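Local coordinates for extracellular solute-binding protein, family 1 (Bifidobacterium longum subsp. infantis ATCC 15697, PDB 3OMB) that probably captures a solute outside the cell for an ABC-type importer, as extracellular solute-binding proteins do, and carries a bound magnesium ion, at residues A[154-159]-A[420-425]; A[294-299]-A[315-320]; A[309-314]-A[438-443]; A[388-393]-A[404-409]. All coordinates share one frame; numbering follows the deposited sequence.

Interaction 1. Residues A[154-159]-A[420-425]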
# COMPACT_ATOMS: atom_id res chain seq x y z
N ASP A 154 -7.81 -8.63 5.51
CA ASP A 154 -7.28 -8.45 6.86
C ASP A 154 -7.13 -6.96 7.18
O ASP A 154 -7.20 -6.11 6.29
CB ASP A 154 -5.95 -9.18 6.98
CG ASP A 154 -5.06 -8.96 5.78
OD1 ASP A 154 -4.51 -7.84 5.65
OD2 ASP A 154 -4.93 -9.90 4.95
N GLY A 155 -6.95 -6.63 8.44
CA GLY A 155 -6.80 -5.24 8.86
C GLY A 155 -5.75 -5.08 9.94
O GLY A 155 -5.62 -5.92 10.80
N ARG A 156 -5.02 -3.97 9.87
CA ARG A 156 -3.87 -3.66 10.71
C ARG A 156 -4.27 -2.73 11.83
O ARG A 156 -3.39 -2.26 12.54
CB ARG A 156 -2.91 -2.78 9.91
CG ARG A 156 -1.90 -3.40 9.09
CD ARG A 156 -0.76 -2.39 8.96
NE ARG A 156 -0.72 -1.67 7.68
CZ ARG A 156 0.42 -1.28 7.11
NH1 ARG A 156 1.58 -1.56 7.68
NH2 ARG A 156 0.41 -0.63 5.95
N GLY A 157 -5.53 -2.34 11.91
CA GLY A 157 -5.97 -1.40 12.95
C GLY A 157 -6.19 0.02 12.49
O GLY A 157 -5.56 0.49 11.55
N LYS A 158 -7.10 0.71 13.18
CA LYS A 158 -7.49 2.06 12.86
C LYS A 158 -6.31 3.04 12.88
O LYS A 158 -6.36 4.12 12.27
CB LYS A 158 -8.59 2.54 13.82
CG LYS A 158 -8.12 2.70 15.29
CD LYS A 158 -9.27 3.11 16.21
CE LYS A 158 -8.80 3.43 17.66
NZ LYS A 158 -8.38 2.17 18.39
N ALA A 159 -5.24 2.71 13.59
CA ALA A 159 -4.08 3.59 13.58
C ALA A 159 -3.53 3.71 12.15
O ALA A 159 -2.87 4.69 11.83
CB ALA A 159 -3.00 3.10 14.56
N GLU A 420 2.89 -6.67 8.74
CA GLU A 420 1.86 -6.29 7.77
C GLU A 420 1.24 -7.49 7.00
O GLU A 420 0.22 -7.32 6.32
CB GLU A 420 2.35 -5.18 6.81
CG GLU A 420 3.13 -5.69 5.58
CD GLU A 420 4.61 -5.96 5.85
OE1 GLU A 420 5.06 -5.70 6.98
OE2 GLU A 420 5.32 -6.44 4.93
N LEU A 421 1.84 -8.67 7.10
CA LEU A 421 1.31 -9.89 6.47
C LEU A 421 0.39 -10.68 7.40
O LEU A 421 0.13 -11.87 7.19
CB LEU A 421 2.44 -10.80 5.97
CG LEU A 421 3.22 -10.25 4.77
CD1 LEU A 421 4.57 -10.92 4.67
CD2 LEU A 421 2.42 -10.41 3.45
N LEU A 422 -0.13 -10.01 8.43
CA LEU A 422 -1.04 -10.68 9.35
C LEU A 422 -2.32 -11.01 8.57
O LEU A 422 -2.70 -10.31 7.61
CB LEU A 422 -1.36 -9.80 10.55
CG LEU A 422 -2.57 -8.85 10.40
CD1 LEU A 422 -3.08 -8.40 11.77
CD2 LEU A 422 -2.22 -7.67 9.54
N VAL A 423 -2.97 -12.08 8.97
CA VAL A 423 -4.24 -12.43 8.40
C VAL A 423 -5.16 -12.54 9.61
O VAL A 423 -5.09 -13.49 10.38
CB VAL A 423 -4.09 -13.74 7.60
CG1 VAL A 423 -5.41 -14.18 7.07
CG2 VAL A 423 -3.13 -13.53 6.45
N GLY A 424 -6.00 -11.54 9.78
CA GLY A 424 -6.74 -11.34 11.03
C GLY A 424 -7.15 -9.89 10.99
O GLY A 424 -7.12 -9.28 9.93
N TRP A 425 -7.55 -9.33 12.11
CA TRP A 425 -7.93 -7.93 12.13
C TRP A 425 -7.71 -7.35 13.53
O TRP A 425 -7.93 -8.03 14.51
CB TRP A 425 -9.37 -7.72 11.65
CG TRP A 425 -10.46 -8.11 12.63
CD1 TRP A 425 -10.72 -9.37 13.10
CD2 TRP A 425 -11.42 -7.24 13.24
NE1 TRP A 425 -11.80 -9.34 13.95
CE2 TRP A 425 -12.24 -8.04 14.08
CE3 TRP A 425 -11.67 -5.86 13.18
CZ2 TRP A 425 -13.30 -7.52 14.83
CZ3 TRP A 425 -12.74 -5.33 13.93
CH2 TRP A 425 -13.53 -6.16 14.76
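Gly155 and Gly424 make a buried, backbone-led contact where strand 152-155 runs out beside the irregular loop 420-425. Gly155 N donates to Gly424 O over 3.0 Å, with an N-H...O angle of 157°. Next to this bond, Trp425 CA approaches Gly155 O at 3.3 Å in a CA-H...O contact. Asp154 lies against the same loop. Its CB sits 3.2 Å from Gly424 O, while its carboxylate carbon CG is 3.3 Å from Leu422 O. Asp154 OD2 and that carbonyl O are both acceptors, so their approach to 3.5 Å is not a bond and is probably somewhat unfavourable.

Strand 152-155 also pairs antiparallel with 349-350, through Asp154 and Ser350. This small two-stranded ribbon is separate from the chain's larger sheets and may belong to the connections between the lobes, as in two-lobed solute-binding proteins, and the loop 420-425 packs against it.

Leu422 has CG between its backbone N and carbonyl carbon (chi1 89°), and its CD1 reaches Gly155 O at 3.7 Å. Farther along, the side chains of Arg156 and Glu420 run side by side and point the same way, with Arg156 NH1 3.8 Å from Glu420 CB and the guanidinium and carboxylate planes 50° apart. They form no salt bridge, since Arg156 NH1 and Glu420 OE1 are 5.5 Å apart. Each polar end has its partner outside the two segments: Arg156 NE bonds Ser347 O, and Glu420 OE2 forms a salt bridge with Arg79 and accepts a hydrogen bond from Asn49. The indole of Trp425 stacks with Phe131 of helix 126-134.

Interaction 2. Residues A[294-299]-A[315-320]; sequences ADQISD and DNFGKL
Gln296 and Phe317 both hold CG anti to the carbonyl carbon and beside the backbone N (chi1 -81° and -63°), and with these torsions the two side chains meet between two helix ends, crossing obliquely. Phe317 CE1 lies 3.5 Å from Gln296 CG, while Phe317 CD1 stands 3.4 Å from Gln296 O. The glutamine chain bends at chi2, and the amide and ring planes are 65° apart.

Gln296 OE1 bonds Thr305 and Asn212, whereas Gln296 NE2 donates a hydrogen bond to a water 3.0 Å away. Asn316 ND2 donates to this same water over 2.9 Å, so two amides are joined without touching. A second water donates to Ile297 O at 2.6 Å and to Phe317 O at 2.8 Å, tying together two carbonyls at the helix ends. Beside it, Leu320 CD1 rests 3.7 Å from Ile297 O.

Ser298 and Gly318, each with positive phi, take the chain out of helices 289-297 and 313-317. Gln296 and Phe317 both touch Val308 of strand 305-310, the packing of helices against a sheet that is typical of an alpha/beta lobe.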
# COMPACT_ATOMS: atom_id res chain seq x y z
N ALA A 294 19.25 6.47 0.16
CA ALA A 294 20.51 6.89 0.78
C ALA A 294 20.76 8.38 0.62
O ALA A 294 21.38 8.99 1.48
CB ALA A 294 21.70 6.07 0.27
N ASP A 295 20.26 8.98 -0.47
CA ASP A 295 20.34 10.43 -0.68
C ASP A 295 19.75 11.19 0.51
O ASP A 295 20.38 12.11 1.02
CB ASP A 295 19.56 10.85 -1.94
CG ASP A 295 20.30 10.53 -3.22
OD1 ASP A 295 21.53 10.34 -3.14
OD2 ASP A 295 19.66 10.46 -4.32
N GLN A 296 18.56 10.78 0.93
CA GLN A 296 17.83 11.43 2.03
C GLN A 296 18.45 11.17 3.40
O GLN A 296 18.51 12.08 4.24
CB GLN A 296 16.35 10.94 2.05
CG GLN A 296 15.45 11.64 1.04
CD GLN A 296 15.80 11.35 -0.42
OE1 GLN A 296 16.54 12.11 -1.06
NE2 GLN A 296 15.25 10.25 -0.97
N ILE A 297 18.91 9.94 3.62
CA ILE A 297 19.49 9.56 4.90
C ILE A 297 20.87 10.18 5.11
O ILE A 297 21.25 10.50 6.24
CB ILE A 297 19.48 8.02 5.10
CG1 ILE A 297 18.05 7.56 5.38
CG2 ILE A 297 20.41 7.61 6.24
CD1 ILE A 297 17.89 6.07 5.64
N SER A 298 21.61 10.37 4.00
CA SER A 298 22.91 11.04 4.02
C SER A 298 23.79 10.33 5.05
O SER A 298 23.77 9.08 5.15
CB SER A 298 22.70 12.55 4.32
OG SER A 298 23.91 13.28 4.48
N ASP A 299 24.52 11.10 5.85
CA ASP A 299 25.39 10.54 6.89
C ASP A 299 24.78 10.64 8.30
O ASP A 299 25.45 10.39 9.30
CB ASP A 299 26.74 11.24 6.85
CG ASP A 299 26.65 12.70 7.24
OD1 ASP A 299 25.52 13.25 7.34
OD2 ASP A 299 27.71 13.31 7.44
N ASP A 315 10.98 7.71 9.09
CA ASP A 315 11.23 6.61 8.16
C ASP A 315 12.16 7.02 7.02
O ASP A 315 13.03 6.26 6.60
CB ASP A 315 9.92 6.09 7.57
CG ASP A 315 10.08 4.73 6.88
OD1 ASP A 315 10.55 3.78 7.54
OD2 ASP A 315 9.73 4.62 5.68
N ASN A 316 11.98 8.25 6.53
CA ASN A 316 12.75 8.69 5.39
C ASN A 316 14.05 9.41 5.72
O ASN A 316 14.94 9.41 4.90
CB ASN A 316 11.88 9.55 4.50
CG ASN A 316 10.86 8.75 3.81
OD1 ASN A 316 9.74 8.60 4.29
ND2 ASN A 316 11.25 8.13 2.72
N PHE A 317 14.15 9.99 6.91
CA PHE A 317 15.34 10.79 7.24
C PHE A 317 16.11 10.32 8.48
O PHE A 317 17.15 10.89 8.81
CB PHE A 317 14.99 12.29 7.31
CG PHE A 317 14.52 12.83 6.01
CD1 PHE A 317 15.43 13.22 5.04
CD2 PHE A 317 13.15 12.90 5.72
CE1 PHE A 317 15.00 13.68 3.79
CE2 PHE A 317 12.71 13.36 4.49
CZ PHE A 317 13.65 13.76 3.52
N GLY A 318 15.60 9.29 9.16
CA GLY A 318 16.25 8.73 10.36
C GLY A 318 16.69 9.79 11.35
O GLY A 318 15.88 10.61 11.80
N LYS A 319 17.97 9.81 11.68
CA LYS A 319 18.50 10.73 12.70
C LYS A 319 18.26 12.22 12.39
O LYS A 319 18.28 13.06 13.28
CB LYS A 319 20.00 10.47 12.93
CG LYS A 319 20.34 9.07 13.50
CD LYS A 319 19.86 8.92 14.96
CE LYS A 319 21.00 8.53 15.91
NZ LYS A 319 21.43 7.11 15.70
N LEU A 320 18.00 12.55 11.13
CA LEU A 320 17.74 13.94 10.74
C LEU A 320 16.27 14.34 10.88
O LEU A 320 15.93 15.47 10.57
CB LEU A 320 18.21 14.21 9.30
CG LEU A 320 19.67 13.88 9.01
CD1 LEU A 320 19.88 13.70 7.51
CD2 LEU A 320 20.61 14.92 9.59
O HOH W 1 13.53 8.69 0.97
O HOH W 2 19.88 10.42 8.46

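Interaction 3. Residues A[309-314]-A[438-443]; sequences FGWSPS and ADELIE
Glu440, on helix 436-452, turns its carboxylate to Ser312 and Ser314 and divides its two oxygens between them. Ser312 OG donates to Glu440 OE1 at 2.9 Å, coming from above the carboxylate plane, 49° out of it. Ser314 OG reaches Glu440 OE2 at 3.3 Å, a weak bond. Beyond CG the glutamate chain is extended, and its carboxylate reaches the residues that open helix 313-317.

Ser312 is the N-cap of helix 313-317. Its OG accepts from Asp315 N while donating a hydrogen bond to Glu440 OE1, so this one hydroxyl links the start of the helix to the carboxylate. A negative group beside a helix N-terminus would probably be favoured by the peptide N-H groups there. An alanine in place of Glu440 would probably leave Ser312 OG without its hydrogen-bond acceptor on that side chain, and Ser314 OG without its weak partner, although the cap to Asp315 N could persist.

The apolar half of the contact belongs to Trp311 and Leu441. Trp311 holds CG anti to the backbone N and beside the carbonyl carbon (chi1 -178°), and from there its indole meets Leu441, the two side chains crossing at about a right angle. Leu441 CD1 lies over one face of the indole, 3.8 Å from the centroid of the six-membered ring and 17° off its normal, a CH-pi contact. Leu441 CD2 adds a 3.7 Å approach to Trp311 CH2. Glu440 OE1 stands at the indole edge, 4.0 Å from Trp311 CD1, without a hydrogen bond to the ring; Trp311 NE1 is instead hydrogen-bonded to a residue adjoining one of the two segments. Trp311 also stacks with His437, a turn of helix earlier than Leu441.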
# COMPACT_ATOMS: atom_id res chain seq x y z
N PHE A 309 8.52 12.66 -1.39
CA PHE A 309 7.32 11.93 -0.97
C PHE A 309 7.77 10.72 -0.19
O PHE A 309 8.74 10.06 -0.57
CB PHE A 309 6.45 11.52 -2.18
CG PHE A 309 6.00 12.69 -3.01
CD1 PHE A 309 5.02 13.56 -2.53
CD2 PHE A 309 6.58 12.94 -4.25
CE1 PHE A 309 4.60 14.65 -3.31
CE2 PHE A 309 6.17 14.01 -5.02
CZ PHE A 309 5.19 14.88 -4.54
N GLY A 310 7.08 10.44 0.91
CA GLY A 310 7.49 9.32 1.74
C GLY A 310 6.53 9.02 2.87
O GLY A 310 5.44 9.58 2.93
N TRP A 311 6.95 8.11 3.75
CA TRP A 311 6.10 7.69 4.87
C TRP A 311 6.07 8.74 5.99
O TRP A 311 4.99 9.21 6.38
CB TRP A 311 6.59 6.34 5.41
CG TRP A 311 5.77 5.75 6.54
CD1 TRP A 311 6.01 5.87 7.87
CD2 TRP A 311 4.60 4.92 6.42
NE1 TRP A 311 5.07 5.16 8.60
CE2 TRP A 311 4.20 4.57 7.73
CE3 TRP A 311 3.87 4.42 5.34
CZ2 TRP A 311 3.09 3.75 8.00
CZ3 TRP A 311 2.77 3.59 5.60
CH2 TRP A 311 2.38 3.28 6.92
N SER A 312 7.25 9.11 6.47
CA SER A 312 7.39 9.95 7.67
C SER A 312 8.81 10.50 7.79
O SER A 312 9.76 9.91 7.28
CB SER A 312 7.06 9.14 8.93
OG SER A 312 8.13 8.26 9.26
N PRO A 313 8.97 11.64 8.49
CA PRO A 313 10.31 12.17 8.73
C PRO A 313 11.25 11.10 9.28
O PRO A 313 12.37 10.99 8.85
CB PRO A 313 10.06 13.25 9.78
CG PRO A 313 8.70 13.79 9.37
CD PRO A 313 7.92 12.51 9.06
N SER A 314 10.78 10.31 10.24
CA SER A 314 11.63 9.31 10.82
C SER A 314 11.97 8.18 9.83
O SER A 314 13.10 7.75 9.75
CB SER A 314 10.98 8.72 12.05
OG SER A 314 11.65 7.52 12.39
N ALA A 438 3.13 3.22 13.54
CA ALA A 438 1.76 3.73 13.60
C ALA A 438 1.72 5.16 14.14
O ALA A 438 1.08 6.02 13.55
CB ALA A 438 0.89 2.82 14.47
N ASP A 439 2.40 5.40 15.27
CA ASP A 439 2.49 6.75 15.84
C ASP A 439 2.97 7.83 14.86
O ASP A 439 2.40 8.92 14.83
CB ASP A 439 3.36 6.75 17.10
CG ASP A 439 2.74 5.94 18.24
OD1 ASP A 439 1.58 5.46 18.13
OD2 ASP A 439 3.45 5.78 19.26
N GLU A 440 4.00 7.54 14.07
CA GLU A 440 4.50 8.50 13.08
C GLU A 440 3.46 8.71 11.97
O GLU A 440 3.34 9.81 11.42
CB GLU A 440 5.76 8.00 12.41
CG GLU A 440 6.96 7.80 13.29
CD GLU A 440 7.90 6.78 12.67
OE1 GLU A 440 7.74 6.47 11.46
OE2 GLU A 440 8.81 6.29 13.39
N LEU A 441 2.74 7.64 11.64
CA LEU A 441 1.71 7.72 10.61
C LEU A 441 0.58 8.65 11.07
O LEU A 441 0.16 9.54 10.33
CB LEU A 441 1.17 6.32 10.25
CG LEU A 441 0.24 6.28 9.04
CD1 LEU A 441 0.99 6.77 7.81
CD2 LEU A 441 -0.30 4.87 8.84
N ILE A 442 0.10 8.42 12.28
CA ILE A 442 -0.94 9.25 12.89
C ILE A 442 -0.57 10.74 12.84
O ILE A 442 -1.36 11.56 12.41
CB ILE A 442 -1.27 8.79 14.36
CG1 ILE A 442 -2.04 7.45 14.36
CG2 ILE A 442 -2.04 9.88 15.15
CD1 ILE A 442 -3.56 7.56 14.05
N GLU A 443 0.65 11.07 13.26
CA GLU A 443 1.07 12.47 13.26
C GLU A 443 1.10 13.13 11.85
O GLU A 443 0.58 14.25 11.68
CB GLU A 443 2.41 12.61 13.97
CG GLU A 443 2.74 14.04 14.37
CD GLU A 443 2.24 14.43 15.78
OE1 GLU A 443 1.14 13.96 16.23
OE2 GLU A 443 2.97 15.21 16.45

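Interaction 4. Residues A[388-393]-A[404-409]; sequences GKAITK and DKLSQL
Ala390 presses its methyl group onto helix 403-411, and this is the tight end of the contact. Ala390 CB is 3.5 Å from Leu406 CD1 and 4.2 Å from Leu409 CD1, so it sits between two leucines about one helical turn apart. Lys405 CB, also 4.2 Å from Ala390 CB, adds an aliphatic neighbour. Leu406 continues inward to Val401 and Leu384.

Strands 391-395 and 398-401 form a hairpin, and the helix that follows folds back so that the face bearing Leu406 and Leu409 meets the residues leading into the first strand. A backbone bond between Ala390 and Asp402 holds the start of the hairpin near the start of the helix.

Outward from Ala390 the packing becomes looser and more polar. Lys389 has CG anti to its backbone N (chi1 -175°), and CG lies 4.0 Å from Leu409 CD1. Its chain then bends at chi2 and crosses that of Lys405 at about a right angle, with Lys389 CD 3.7 Å from Lys405 NZ. The two ammonium groups are 4.2 Å apart, NZ to NZ, a proximity of like charges that is probably unfavourable. Both lysines also touch a crystal neighbour, so the lattice may influence their tips. An alanine at Lys389 would probably open a gap beside Leu409 CD1 and leave Lys405 NZ without the methylenes it lies against.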
# COMPACT_ATOMS: atom_id res chain seq x y z
N GLY A 388 4.79 -11.15 25.93
CA GLY A 388 5.98 -11.39 26.73
C GLY A 388 7.29 -11.24 25.97
O GLY A 388 8.34 -11.12 26.58
N LYS A 389 7.22 -11.25 24.64
CA LYS A 389 8.42 -11.14 23.79
C LYS A 389 8.73 -9.66 23.57
O LYS A 389 9.47 -9.07 24.35
CB LYS A 389 8.22 -11.90 22.48
CG LYS A 389 9.40 -11.99 21.55
CD LYS A 389 10.53 -12.79 22.17
CE LYS A 389 11.37 -13.43 21.09
NZ LYS A 389 12.28 -14.45 21.68
N ALA A 390 8.14 -9.03 22.55
CA ALA A 390 8.32 -7.60 22.35
C ALA A 390 7.08 -6.78 22.64
O ALA A 390 7.10 -5.56 22.51
CB ALA A 390 8.82 -7.30 20.95
N ILE A 391 5.99 -7.45 23.02
CA ILE A 391 4.74 -6.77 23.32
C ILE A 391 4.13 -7.38 24.60
O ILE A 391 4.18 -8.58 24.81
CB ILE A 391 3.75 -6.80 22.09
CG1 ILE A 391 2.52 -5.93 22.33
CG2 ILE A 391 3.32 -8.22 21.73
CD1 ILE A 391 1.51 -5.94 21.17
N THR A 392 3.57 -6.54 25.46
CA THR A 392 2.93 -7.04 26.67
C THR A 392 1.46 -6.61 26.71
O THR A 392 1.13 -5.46 26.38
CB THR A 392 3.66 -6.59 27.97
OG1 THR A 392 3.51 -5.19 28.13
CG2 THR A 392 5.16 -6.90 27.92
N LYS A 393 0.59 -7.53 27.10
CA LYS A 393 -0.84 -7.24 27.27
C LYS A 393 -1.00 -6.60 28.65
O LYS A 393 -0.76 -7.25 29.65
CB LYS A 393 -1.62 -8.55 27.17
CG LYS A 393 -3.15 -8.45 27.07
CD LYS A 393 -3.74 -9.88 27.14
CE LYS A 393 -5.23 -9.92 26.81
NZ LYS A 393 -5.98 -8.81 27.45
N ASP A 404 12.86 -1.04 21.63
CA ASP A 404 14.23 -1.49 21.63
C ASP A 404 14.24 -2.93 21.17
O ASP A 404 15.00 -3.30 20.26
CB ASP A 404 14.80 -1.46 23.05
CG ASP A 404 14.95 -0.05 23.61
OD1 ASP A 404 14.57 0.94 22.94
OD2 ASP A 404 15.44 0.04 24.76
N LYS A 405 13.37 -3.72 21.79
CA LYS A 405 13.31 -5.14 21.58
C LYS A 405 12.86 -5.47 20.17
O LYS A 405 13.45 -6.32 19.49
CB LYS A 405 12.38 -5.78 22.60
CG LYS A 405 13.01 -6.92 23.38
CD LYS A 405 13.11 -8.21 22.57
CE LYS A 405 13.81 -9.29 23.37
NZ LYS A 405 13.43 -10.63 22.88
N LEU A 406 11.82 -4.80 19.71
CA LEU A 406 11.31 -5.05 18.36
C LEU A 406 12.34 -4.69 17.28
O LEU A 406 12.48 -5.42 16.28
CB LEU A 406 9.99 -4.31 18.15
CG LEU A 406 9.01 -4.93 17.16
CD1 LEU A 406 8.58 -6.33 17.56
CD2 LEU A 406 7.78 -4.04 16.96
N SER A 407 13.08 -3.60 17.48
CA SER A 407 14.14 -3.19 16.55
C SER A 407 15.31 -4.18 16.54
O SER A 407 15.85 -4.52 15.49
CB SER A 407 14.67 -1.80 16.90
OG SER A 407 13.78 -0.76 16.50
N GLN A 408 15.68 -4.66 17.73
CA GLN A 408 16.73 -5.64 17.86
C GLN A 408 16.35 -6.93 17.12
O GLN A 408 17.14 -7.47 16.34
CB GLN A 408 17.01 -5.95 19.32
CG GLN A 408 18.37 -6.63 19.49
CD GLN A 408 18.32 -7.91 20.32
OE1 GLN A 408 17.48 -8.79 20.08
NE2 GLN A 408 19.23 -8.02 21.29
N LEU A 409 15.13 -7.42 17.38
CA LEU A 409 14.64 -8.64 16.73
C LEU A 409 14.62 -8.51 15.21
O LEU A 409 15.10 -9.40 14.52
CB LEU A 409 13.26 -9.03 17.28
CG LEU A 409 13.26 -9.57 18.72
CD1 LEU A 409 11.83 -9.68 19.28
CD2 LEU A 409 14.00 -10.92 18.86

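Interactions 2 and 3 are neighbours, with centres 14 Å apart, and share helix 313-317: one packs its C-terminal end, the other its N-terminal end. Asn316 OD1 of interaction 2 lies 2.9 Å from Trp311 N of interaction 3, a weak hydrogen bond. Interaction 1 touches interaction 3 by packing, Ala159 CB being 3.9 Å from Ala438 CB, although their centres are about 18 Å apart. Interaction 4 stands alone at the periphery, its nearest atoms about 9 Å from interaction 3 and about 10 Å from interaction 1. Only interaction 2 approaches the magnesium site, with the Ser298 side chain about 10 Å from the ion and about 7 Å from the side chain of its ligand Asp207.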